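Local coordinates for conserved protein (Methanothermobacter thermautotrophicus, PDB 1I36), which is of unknown function but binds NADP and resembles the 3-hydroxyacid dehydrogenases in structure, so it is probably an NADP-dependent oxidoreductase, at residues I83-N88 with V108-M113; I90-V95 with Q227-E232; V169-W174 with I243-K248. The protein carries 1 engineered substitution. All blocks are in the same frame, centred on the assembly; numbering follows the deposited sequence.

Interaction 1: residues I83-N88 with V108-M113; sequences IYVDIN and VDAAIM. With NAP (NADP nicotinamide-adenine-dinucleotide phosphate), chain C.
Val-108 joins its backbone to strand 83-86 at both ends: its N gives a hydrogen bond to Tyr-84 O (2.8 Å), and its O takes one from Asp-86 N. Ala-110 N then reaches Asp-86 O at 3.0 Å. Together they make a short parallel pairing, with Val-85 beside Val-108 and Asp-86 beside Asp-109. Beyond the pairing a water joins the two segments, donating to Ile-87 O and accepting from Ile-112 N.

The apolar contacts follow the same run. Ile-83 CG2 presses on Val-108 CG2 at 3.4 Å, closer than carbons usually sit. Val-85 CG1 lies 3.6 Å from Ala-110 CB. Farther along, Ile-87 meets Ile-112: CG1 of Ile-87 is anti to its backbone N (chi1 -155°), and its CD1 ends 3.6 Å from Ile-112 CG1.

The polar side chains lead to the cofactor. Asp-86 OD1 accepts from Asn-88 N on its anti side, 32° out of the carboxylate plane, closing an Asx turn, and Asn-88 ND2 adds weak bonds to both carboxylate oxygens. These bonds, with one between ND2 and Ser-62 OG, help hold the amide with OD1 toward the ribose, where it accepts from NADP O3D at 2.9 Å. Ile-112 CB packs 3.8 Å from C5N of the nicotinamide ring.

These are two strands of a beta-alpha-beta unit in a Rossmann-type NADP-binding domain, with helix 92-101 connecting them. Strand 59-62 flanks 83-86 and strand 124-128 flanks 106-112; Phe-135 of helix 132-136 covers Val-85, Val-108 and Ala-110, while Tyr-84 packs on alanines of helix 69-77.

Interaction 2: residues I90-V95 with Q227-E232; sequences ISPETV and QDMLAE
Ser-91 OG gathers several partners at the start of helix 92-101. It donates to Glu-232 OE2 at 2.6 Å, meeting the syn lone pair, and accepts from Thr-94 N at 3.1 Å, the capping bond of a serine at the N-cap. With OG between the backbone N and the carbonyl carbon (chi1 77°), it can meet Thr-94 N and the carboxylate at once. The other carboxylate oxygen, Glu-232 OE1, takes Glu-93 N at 3.0 Å, again from the syn side but 35° out of the carboxylate plane. Glu-232 thus holds the helix start with both oxygens, and its negative charge probably suits the positive end of the helix dipole. The carboxylate of Glu-93 turns elsewhere, to a salt bridge with Arg-96.

Beside this polar grip runs Met-229, extended beyond CG. Its CG touches Ser-91 CB at 3.7 Å, and the side chain crosses Pro-92 at about a right angle, with CG 4.0 Å from Pro-92 CD. The methyl CE reaches the backbone ahead of the helix, 3.9 Å from Ile-90 C.

Here residues 227-232 meet the nucleotide-binding domain: Met-229 also packs on Asn-89, an NADP-binding residue, and on Met-160 of helix 154-182. On the far side of its helix Leu-230 lies against helices 154-182 and 238-249; in the other segment Val-95 packs on strand 106-112.

Interaction 3: residues V169-W174 with I243-K248; sequences VSALLW and IRIFDK
Ile-245 is the bump at the middle of this contact, entering the hollow between Ala-171 and Trp-174, one turn apart on helix 154-182. Both of its branches are used. CG2, anti to the backbone N, sits 3.7 Å from Trp-174 CE3 and 3.9 Å from Ala-171 CB; CD1 reaches the same indole farther out, 3.7 Å from CZ3. The indole and the isoleucine side chain cross obliquely; the CE3-CZ3 part of the indole borders the hollow and the small methyl of Ala-171 forms its floor. That small residue lets the backbones come near, with Ala-171 CA and Ile-245 CA 6.1 Å apart. An alanine in place of Ile-245 would probably open a gap against Trp-174 CE3 and CZ3, leaving the benzo part of the indole less firmly packed.

Two larger side chains complete the fit. Phe-246 starts away from the other helix, yet its ring comes back beside Ala-171 and Ser-170, with CE1 4.3 Å from Ala-171 CB and CZ at the same distance from Ser-170 CB. On the other side of Ile-245, the extended Lys-248 lays CD 4.2 Å from Trp-174 CH2, while its NZ makes a weak hydrogen bond to Asp-235 O of the second subunit. Trp-174 NE1 bonds to Gln-261 O, which helps fix the indole.

No hydrogen bond crosses between the segments, which meet through side-chain packing. The axes pass 9.6 Å apart at 66°, a steep helix crossing in the all-helical C-terminal domain. Its long helix 154-182, following a Rossmann-type domain, is consistent with the architecture of the 3-hydroxyacid dehydrogenases and the 6-phosphogluconate dehydrogenase C-terminal clan.

In the fold
Interactions 1 and 3 are both buried, but the first is a sheet pairing at the cofactor and the third is helix packing away from the annotated sites, their centres about 30 Å apart. Interaction 2 is only partly buried and lies between the two halves of the protein, combining a carboxylate grip with methionine packing where interaction 1 uses backbone bonds and interaction 3 uses apolar shape. Helix 92-101, which starts in interaction 2, connects the two strands of interaction 1, and Val-95 packs on Asp-109 there. Helix 216-231 of interaction 2 is followed in the chain by helix 238-249 of interaction 3, and both lean on helix 154-182.

Interaction 1: residues I83-N88 with V108-M113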
loop_
_atom_site.group_PDB
_atom_site.type_symbol
_atom_site.label_atom_id
_atom_site.label_comp_id
_atom_site.label_asym_id
_atom_site.label_seq_id
_atom_site.Cartn_x
_atom_site.Cartn_y
_atom_site.Cartn_z
ATOM N N ILE A 83 -14.723 18.609 -30.782
ATOM C CA ILE A 83 -13.987 17.736 -29.865
ATOM C C ILE A 83 -14.791 16.464 -29.572
ATOM O O ILE A 83 -15.998 16.497 -29.355
ATOM C CB ILE A 83 -13.681 18.472 -28.552
ATOM C CG1 ILE A 83 -12.618 19.520 -28.827
ATOM C CG2 ILE A 83 -13.135 17.535 -27.494
ATOM C CD1 ILE A 83 -12.598 20.539 -27.778
ATOM N N TYR A 84 -14.096 15.342 -29.639
ATOM C CA TYR A 84 -14.673 14.025 -29.373
ATOM C C TYR A 84 -14.054 13.557 -28.032
ATOM O O TYR A 84 -12.834 13.436 -27.899
ATOM C CB TYR A 84 -14.280 13.068 -30.496
ATOM C CG TYR A 84 -14.947 11.707 -30.374
ATOM C CD1 TYR A 84 -14.308 10.659 -29.688
ATOM C CD2 TYR A 84 -16.159 11.457 -30.987
ATOM C CE1 TYR A 84 -14.862 9.383 -29.642
ATOM C CE2 TYR A 84 -16.733 10.197 -30.952
ATOM C CZ TYR A 84 -16.073 9.159 -30.278
ATOM O OH TYR A 84 -16.627 7.919 -30.263
ATOM N N VAL A 85 -14.914 13.401 -27.040
ATOM C CA VAL A 85 -14.530 13.012 -25.690
ATOM C C VAL A 85 -14.896 11.563 -25.425
ATOM O O VAL A 85 -16.064 11.208 -25.377
ATOM C CB VAL A 85 -15.233 13.923 -24.676
ATOM C CG1 VAL A 85 -14.713 13.672 -23.270
ATOM C CG2 VAL A 85 -14.989 15.398 -25.069
ATOM N N ASP A 86 -13.886 10.717 -25.320
ATOM C CA ASP A 86 -14.130 9.308 -25.071
ATOM C C ASP A 86 -14.002 9.051 -23.560
ATOM O O ASP A 86 -12.930 9.219 -22.969
ATOM C CB ASP A 86 -13.170 8.434 -25.880
ATOM C CG ASP A 86 -13.557 6.947 -25.821
ATOM O OD1 ASP A 86 -13.618 6.376 -24.714
ATOM O OD2 ASP A 86 -13.819 6.349 -26.871
ATOM N N ILE A 87 -15.102 8.603 -22.965
ATOM C CA ILE A 87 -15.120 8.370 -21.534
ATOM C C ILE A 87 -15.327 6.886 -21.214
ATOM O O ILE A 87 -15.545 6.512 -20.074
ATOM C CB ILE A 87 -16.174 9.296 -20.858
ATOM C CG1 ILE A 87 -15.823 9.548 -19.398
ATOM C CG2 ILE A 87 -17.593 8.723 -21.018
ATOM C CD1 ILE A 87 -16.583 10.771 -18.807
ATOM N N ASN A 88 -15.107 6.037 -22.209
ATOM C CA ASN A 88 -15.283 4.601 -22.019
ATOM C C ASN A 88 -14.132 3.922 -21.265
ATOM O O ASN A 88 -12.976 4.351 -21.328
ATOM C CB ASN A 88 -15.508 3.906 -23.355
ATOM C CG ASN A 88 -16.675 4.493 -24.126
ATOM O OD1 ASN A 88 -17.822 4.346 -23.734
ATOM N ND2 ASN A 88 -16.374 5.187 -25.218
ATOM N N VAL A 108 -10.267 13.861 -26.944
ATOM C CA VAL A 108 -9.970 14.014 -25.519
ATOM C C VAL A 108 -10.209 12.697 -24.793
ATOM O O VAL A 108 -11.269 12.088 -24.942
ATOM C CB VAL A 108 -10.890 15.096 -24.876
ATOM C CG1 VAL A 108 -10.621 15.189 -23.339
ATOM C CG2 VAL A 108 -10.559 16.482 -25.516
ATOM N N ASP A 109 -9.202 12.238 -24.052
ATOM C CA ASP A 109 -9.324 10.988 -23.264
ATOM C C ASP A 109 -9.857 11.471 -21.900
ATOM O O ASP A 109 -9.141 12.172 -21.202
ATOM C CB ASP A 109 -7.915 10.402 -23.109
ATOM C CG ASP A 109 -7.861 9.191 -22.208
ATOM O OD1 ASP A 109 -8.927 8.663 -21.809
ATOM O OD2 ASP A 109 -6.730 8.770 -21.890
ATOM N N ALA A 110 -11.126 11.206 -21.572
ATOM C CA ALA A 110 -11.647 11.620 -20.253
ATOM C C ALA A 110 -11.717 10.338 -19.418
ATOM O O ALA A 110 -12.069 9.299 -19.944
ATOM C CB ALA A 110 -13.054 12.221 -20.400
ATOM N N ALA A 111 -11.413 10.411 -18.125
ATOM C CA ALA A 111 -11.479 9.220 -17.265
ATOM C C ALA A 111 -12.197 9.610 -15.970
ATOM O O ALA A 111 -11.795 10.565 -15.284
ATOM C CB ALA A 111 -10.060 8.694 -16.951
ATOM N N ILE A 112 -13.244 8.858 -15.656
ATOM C CA ILE A 112 -14.065 9.069 -14.469
ATOM C C ILE A 112 -13.275 8.493 -13.289
ATOM O O ILE A 112 -12.904 7.319 -13.299
ATOM C CB ILE A 112 -15.425 8.356 -14.622
ATOM C CG1 ILE A 112 -16.248 9.099 -15.691
ATOM C CG2 ILE A 112 -16.209 8.398 -13.286
ATOM C CD1 ILE A 112 -17.591 8.424 -16.062
ATOM N N MET A 113 -12.987 9.346 -12.313
ATOM C CA MET A 113 -12.182 8.977 -11.147
ATOM C C MET A 113 -12.987 8.690 -9.885
ATOM O O MET A 113 -12.579 9.060 -8.788
ATOM C CB MET A 113 -11.172 10.101 -10.864
ATOM C CG MET A 113 -10.199 10.350 -12.010
ATOM S SD MET A 113 -9.331 8.852 -12.357
ATOM C CE MET A 113 -8.127 8.826 -11.090
HETATM P PA NAP C . -24.845 1.832 -19.729
HETATM O O1A NAP C . -24.060 0.657 -20.061
HETATM O O2A NAP C . -25.202 2.527 -18.510
HETATM O O5B NAP C . -24.917 2.881 -21.027
HETATM C C5B NAP C . -24.244 2.752 -22.413
HETATM C C4B NAP C . -25.417 3.050 -23.222
HETATM O O4B NAP C . -24.641 3.002 -24.642
HETATM C C3B NAP C . -26.208 2.268 -23.766
HETATM O O3B NAP C . -27.114 3.135 -23.226
HETATM C C2B NAP C . -26.670 1.760 -25.075
HETATM O O2B NAP C . -27.742 1.819 -25.733
HETATM C C1B NAP C . -25.584 2.456 -25.637
HETATM N N9A NAP C . -24.905 1.668 -26.685
HETATM C C8A NAP C . -24.426 0.365 -26.854
HETATM N N7A NAP C . -23.952 0.174 -28.065
HETATM C C5A NAP C . -24.110 1.377 -28.726
HETATM C C6A NAP C . -23.800 1.813 -30.056
HETATM N N6A NAP C . -23.244 0.999 -30.956
HETATM N N1A NAP C . -24.099 3.125 -30.400
HETATM C C2A NAP C . -24.674 3.969 -29.496
HETATM N N3A NAP C . -24.999 3.626 -28.233
HETATM C C4A NAP C . -24.680 2.303 -27.906
HETATM O O3 NAP C . -23.270 2.293 -19.426
HETATM P PN NAP C . -22.543 3.497 -18.472
HETATM O O1N NAP C . -22.523 3.027 -17.046
HETATM O O2N NAP C . -23.316 4.696 -18.815
HETATM O O5D NAP C . -21.053 3.784 -18.925
HETATM C C5D NAP C . -20.745 4.291 -20.248
HETATM C C4D NAP C . -19.241 4.218 -20.445
HETATM O O4D NAP C . -18.425 4.891 -19.439
HETATM C C3D NAP C . -18.669 2.779 -20.484
HETATM O O3D NAP C . -17.619 2.547 -21.477
HETATM C C2D NAP C . -18.155 2.518 -19.108
HETATM O O2D NAP C . -17.153 1.544 -19.060
HETATM C C1D NAP C . -17.698 3.927 -18.671
HETATM N N1N NAP C . -17.710 4.145 -17.215
HETATM C C2N NAP C . -18.906 4.026 -16.494
HETATM C C3N NAP C . -18.811 4.271 -15.083
HETATM C C7N NAP C . -19.974 4.187 -14.214
HETATM O O7N NAP C . -19.875 4.412 -12.993
HETATM N N7N NAP C . -21.203 3.868 -14.694
HETATM C C4N NAP C . -17.561 4.612 -14.519
HETATM C C5N NAP C . -16.420 4.717 -15.239
HETATM C C6N NAP C . -16.495 4.488 -16.587
HETATM P P2B NAP C . -28.704 0.482 -25.500
HETATM O O1X NAP C . -29.299 0.517 -24.121
HETATM O O2X NAP C . -29.661 0.704 -26.550
HETATM O O3X NAP C . -27.831 -0.667 -25.617
HETATM O O HOH W 1 -13.901 6.611 -17.635
HETATM O O HOH W 2 -11.698 6.337 -19.735
#

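Interaction 2: residues I90-V95 with Q227-E232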
loop_
_atom_site.group_PDB
_atom_site.type_symbol
_atom_site.label_atom_id
_atom_site.label_comp_id
_atom_site.label_asym_id
_atom_site.label_seq_id
_atom_site.Cartn_x
_atom_site.Cartn_y
_atom_site.Cartn_z
ATOM N N ILE A 90 -11.722 1.739 -21.540
ATOM C CA ILE A 90 -10.900 0.987 -22.468
ATOM C C ILE A 90 -9.428 1.240 -22.141
ATOM O O ILE A 90 -9.081 2.214 -21.486
ATOM C CB ILE A 90 -11.196 1.355 -23.958
ATOM C CG1 ILE A 90 -11.221 2.890 -24.157
ATOM C CG2 ILE A 90 -12.547 0.752 -24.368
ATOM C CD1 ILE A 90 -11.346 3.326 -25.654
ATOM N N SER A 91 -8.563 0.363 -22.611
ATOM C CA SER A 91 -7.140 0.487 -22.311
ATOM C C SER A 91 -6.532 1.722 -22.944
ATOM O O SER A 91 -7.046 2.228 -23.974
ATOM C CB SER A 91 -6.396 -0.755 -22.797
ATOM O OG SER A 91 -6.213 -0.731 -24.222
ATOM N N PRO A 92 -5.402 2.195 -22.383
ATOM C CA PRO A 92 -4.767 3.387 -22.955
ATOM C C PRO A 92 -4.439 3.214 -24.434
ATOM O O PRO A 92 -4.591 4.152 -25.196
ATOM C CB PRO A 92 -3.512 3.546 -22.110
ATOM C CG PRO A 92 -4.017 3.161 -20.709
ATOM C CD PRO A 92 -4.844 1.878 -21.041
ATOM N N GLU A 93 -4.020 2.019 -24.844
ATOM C CA GLU A 93 -3.697 1.814 -26.271
ATOM C C GLU A 93 -4.982 1.846 -27.116
ATOM O O GLU A 93 -4.970 2.373 -28.222
ATOM C CB GLU A 93 -2.908 0.529 -26.526
ATOM C CG GLU A 93 -2.307 0.421 -27.944
ATOM C CD GLU A 93 -1.372 1.596 -28.335
ATOM O OE1 GLU A 93 -1.446 2.070 -29.469
ATOM O OE2 GLU A 93 -0.539 2.041 -27.539
ATOM N N THR A 94 -6.092 1.330 -26.582
ATOM C CA THR A 94 -7.372 1.376 -27.314
ATOM C C THR A 94 -7.807 2.842 -27.497
ATOM O O THR A 94 -8.343 3.227 -28.565
ATOM C CB THR A 94 -8.457 0.528 -26.585
ATOM O OG1 THR A 94 -7.908 -0.753 -26.312
ATOM C CG2 THR A 94 -9.694 0.295 -27.487
ATOM N N VAL A 95 -7.556 3.671 -26.471
ATOM C CA VAL A 95 -7.872 5.098 -26.518
ATOM C C VAL A 95 -7.043 5.773 -27.648
ATOM O O VAL A 95 -7.579 6.550 -28.457
ATOM C CB VAL A 95 -7.515 5.793 -25.144
ATOM C CG1 VAL A 95 -7.792 7.293 -25.201
ATOM C CG2 VAL A 95 -8.396 5.198 -24.004
ATOM N N GLN A 227 -4.207 -5.854 -15.388
ATOM C CA GLN A 227 -3.060 -6.618 -15.816
ATOM C C GLN A 227 -2.825 -6.374 -17.317
ATOM O O GLN A 227 -1.704 -6.099 -17.732
ATOM C CB GLN A 227 -3.319 -8.105 -15.530
ATOM C CG GLN A 227 -2.450 -9.116 -16.303
ATOM C CD GLN A 227 -0.971 -9.027 -15.991
ATOM O OE1 GLN A 227 -0.573 -9.014 -14.834
ATOM N NE2 GLN A 227 -0.140 -9.001 -17.037
ATOM N N ASP A 228 -3.886 -6.477 -18.119
ATOM C CA ASP A 228 -3.740 -6.246 -19.567
ATOM C C ASP A 228 -3.273 -4.814 -19.859
ATOM O O ASP A 228 -2.338 -4.614 -20.642
ATOM C CB ASP A 228 -5.044 -6.586 -20.302
ATOM C CG ASP A 228 -5.276 -8.091 -20.380
ATOM O OD1 ASP A 228 -4.310 -8.849 -20.154
ATOM O OD2 ASP A 228 -6.417 -8.531 -20.637
ATOM N N MET A 229 -3.826 -3.831 -19.142
ATOM C CA MET A 229 -3.434 -2.443 -19.347
ATOM C C MET A 229 -1.972 -2.212 -18.984
ATOM O O MET A 229 -1.228 -1.606 -19.757
ATOM C CB MET A 229 -4.386 -1.487 -18.617
ATOM C CG MET A 229 -5.850 -1.530 -19.182
ATOM S SD MET A 229 -7.043 -0.336 -18.458
ATOM C CE MET A 229 -8.698 -0.992 -19.080
ATOM N N LEU A 230 -1.532 -2.732 -17.835
ATOM C CA LEU A 230 -0.145 -2.600 -17.440
ATOM C C LEU A 230 0.779 -3.260 -18.465
ATOM O O LEU A 230 1.889 -2.785 -18.692
ATOM C CB LEU A 230 0.096 -3.252 -16.073
ATOM C CG LEU A 230 -0.130 -2.420 -14.826
ATOM C CD1 LEU A 230 0.214 -3.309 -13.611
ATOM C CD2 LEU A 230 0.796 -1.162 -14.880
ATOM N N ALA A 231 0.325 -4.355 -19.068
ATOM C CA ALA A 231 1.113 -5.076 -20.084
ATOM C C ALA A 231 1.415 -4.286 -21.373
ATOM O O ALA A 231 2.318 -4.643 -22.123
ATOM C CB ALA A 231 0.437 -6.409 -20.437
ATOM N N GLU A 232 0.637 -3.241 -21.639
ATOM C CA GLU A 232 0.852 -2.405 -22.810
ATOM C C GLU A 232 2.082 -1.538 -22.569
ATOM O O GLU A 232 2.710 -1.067 -23.514
ATOM C CB GLU A 232 -0.373 -1.491 -23.043
ATOM C CG GLU A 232 -1.647 -2.266 -23.403
ATOM C CD GLU A 232 -2.896 -1.413 -23.620
ATOM O OE1 GLU A 232 -2.930 -0.215 -23.223
ATOM O OE2 GLU A 232 -3.869 -1.957 -24.214
#

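Interaction 3: residues V169-W174 with I243-K248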
loop_
_atom_site.group_PDB
_atom_site.type_symbol
_atom_site.label_atom_id
_atom_site.label_comp_id
_atom_site.label_asym_id
_atom_site.label_seq_id
_atom_site.Cartn_x
_atom_site.Cartn_y
_atom_site.Cartn_z
ATOM N N VAL A 169 -2.919 -2.908 -2.777
ATOM C CA VAL A 169 -2.851 -2.650 -1.331
ATOM C C VAL A 169 -3.950 -3.437 -0.598
ATOM O O VAL A 169 -3.722 -3.962 0.506
ATOM C CB VAL A 169 -2.998 -1.131 -1.042
ATOM C CG1 VAL A 169 -3.199 -0.865 0.458
ATOM C CG2 VAL A 169 -1.759 -0.394 -1.553
ATOM N N SER A 170 -5.148 -3.492 -1.183
ATOM C CA SER A 170 -6.264 -4.260 -0.594
ATOM C C SER A 170 -5.896 -5.731 -0.481
ATOM O O SER A 170 -6.218 -6.395 0.520
ATOM C CB SER A 170 -7.530 -4.155 -1.462
ATOM O OG SER A 170 -8.080 -2.860 -1.319
ATOM N N ALA A 171 -5.257 -6.265 -1.516
ATOM C CA ALA A 171 -4.850 -7.662 -1.490
ATOM C C ALA A 171 -3.731 -7.902 -0.458
ATOM O O ALA A 171 -3.699 -8.954 0.196
ATOM C CB ALA A 171 -4.379 -8.093 -2.860
ATOM N N LEU A 172 -2.776 -6.975 -0.399
ATOM C CA LEU A 172 -1.646 -7.081 0.531
ATOM C C LEU A 172 -2.173 -7.006 1.965
ATOM O O LEU A 172 -1.759 -7.782 2.844
ATOM C CB LEU A 172 -0.631 -5.956 0.297
ATOM C CG LEU A 172 0.183 -6.001 -0.999
ATOM C CD1 LEU A 172 0.856 -4.640 -1.249
ATOM C CD2 LEU A 172 1.260 -7.120 -0.951
ATOM N N LEU A 173 -3.126 -6.110 2.178
ATOM C CA LEU A 173 -3.722 -5.947 3.496
ATOM C C LEU A 173 -4.432 -7.221 3.912
ATOM O O LEU A 173 -4.231 -7.721 5.026
ATOM C CB LEU A 173 -4.721 -4.818 3.503
ATOM C CG LEU A 173 -5.303 -4.574 4.892
ATOM C CD1 LEU A 173 -4.221 -3.945 5.796
ATOM C CD2 LEU A 173 -6.500 -3.646 4.777
ATOM N N TRP A 174 -5.268 -7.737 3.019
ATOM C CA TRP A 174 -6.012 -8.958 3.288
ATOM C C TRP A 174 -5.116 -10.132 3.652
ATOM O O TRP A 174 -5.370 -10.824 4.637
ATOM C CB TRP A 174 -6.891 -9.348 2.092
ATOM C CG TRP A 174 -7.708 -10.581 2.388
ATOM C CD1 TRP A 174 -8.931 -10.638 3.001
ATOM C CD2 TRP A 174 -7.332 -11.923 2.120
ATOM N NE1 TRP A 174 -9.333 -11.951 3.124
ATOM C CE2 TRP A 174 -8.368 -12.755 2.592
ATOM C CE3 TRP A 174 -6.222 -12.511 1.516
ATOM C CZ2 TRP A 174 -8.320 -14.131 2.480
ATOM C CZ3 TRP A 174 -6.178 -13.884 1.406
ATOM C CH2 TRP A 174 -7.214 -14.675 1.881
ATOM N N ILE A 243 -4.173 -11.071 -8.389
ATOM C CA ILE A 243 -5.296 -11.787 -9.017
ATOM C C ILE A 243 -5.579 -13.080 -8.230
ATOM O O ILE A 243 -6.731 -13.412 -7.969
ATOM C CB ILE A 243 -5.003 -12.095 -10.527
ATOM C CG1 ILE A 243 -5.570 -10.993 -11.435
ATOM C CG2 ILE A 243 -5.613 -13.423 -10.957
ATOM C CD1 ILE A 243 -5.241 -11.215 -12.930
ATOM N N ARG A 244 -4.526 -13.779 -7.820
ATOM C CA ARG A 244 -4.702 -15.001 -7.035
ATOM C C ARG A 244 -5.460 -14.730 -5.722
ATOM O O ARG A 244 -6.305 -15.538 -5.321
ATOM C CB ARG A 244 -3.362 -15.670 -6.761
ATOM C CG ARG A 244 -2.660 -16.170 -8.018
ATOM C CD ARG A 244 -1.524 -17.110 -7.679
ATOM N NE ARG A 244 -2.056 -18.238 -6.927
ATOM C CZ ARG A 244 -1.382 -18.958 -6.033
ATOM N NH1 ARG A 244 -0.105 -18.693 -5.767
ATOM N NH2 ARG A 244 -2.028 -19.892 -5.337
ATOM N N ILE A 245 -5.206 -13.580 -5.082
ATOM C CA ILE A 245 -5.905 -13.228 -3.841
ATOM C C ILE A 245 -7.385 -12.964 -4.143
ATOM O O ILE A 245 -8.276 -13.456 -3.434
ATOM C CB ILE A 245 -5.305 -11.956 -3.151
ATOM C CG1 ILE A 245 -3.895 -12.229 -2.604
ATOM C CG2 ILE A 245 -6.232 -11.457 -2.057
ATOM C CD1 ILE A 245 -3.840 -13.186 -1.439
ATOM N N PHE A 246 -7.661 -12.163 -5.168
ATOM C CA PHE A 246 -9.053 -11.875 -5.496
ATOM C C PHE A 246 -9.800 -13.126 -5.944
ATOM O O PHE A 246 -11.009 -13.244 -5.727
ATOM C CB PHE A 246 -9.164 -10.732 -6.493
ATOM C CG PHE A 246 -9.017 -9.385 -5.849
ATOM C CD1 PHE A 246 -7.929 -8.576 -6.129
ATOM C CD2 PHE A 246 -9.942 -8.959 -4.891
ATOM C CE1 PHE A 246 -7.750 -7.360 -5.464
ATOM C CE2 PHE A 246 -9.772 -7.749 -4.222
ATOM C CZ PHE A 246 -8.660 -6.950 -4.516
ATOM N N ASP A 247 -9.052 -14.080 -6.490
ATOM C CA ASP A 247 -9.597 -15.361 -6.918
ATOM C C ASP A 247 -10.153 -16.036 -5.640
ATOM O O ASP A 247 -11.280 -16.527 -5.624
ATOM C CB ASP A 247 -8.469 -16.197 -7.546
ATOM C CG ASP A 247 -8.977 -17.411 -8.311
ATOM O OD1 ASP A 247 -10.002 -17.294 -9.016
ATOM O OD2 ASP A 247 -8.333 -18.483 -8.227
ATOM N N LYS A 248 -9.392 -15.966 -4.550
ATOM C CA LYS A 248 -9.806 -16.536 -3.271
ATOM C C LYS A 248 -10.998 -15.806 -2.662
ATOM O O LYS A 248 -11.945 -16.434 -2.200
ATOM C CB LYS A 248 -8.669 -16.475 -2.258
ATOM C CG LYS A 248 -7.489 -17.348 -2.548
ATOM C CD LYS A 248 -6.482 -17.206 -1.419
ATOM C CE LYS A 248 -5.356 -18.178 -1.586
ATOM N NZ LYS A 248 -4.435 -18.105 -0.436
#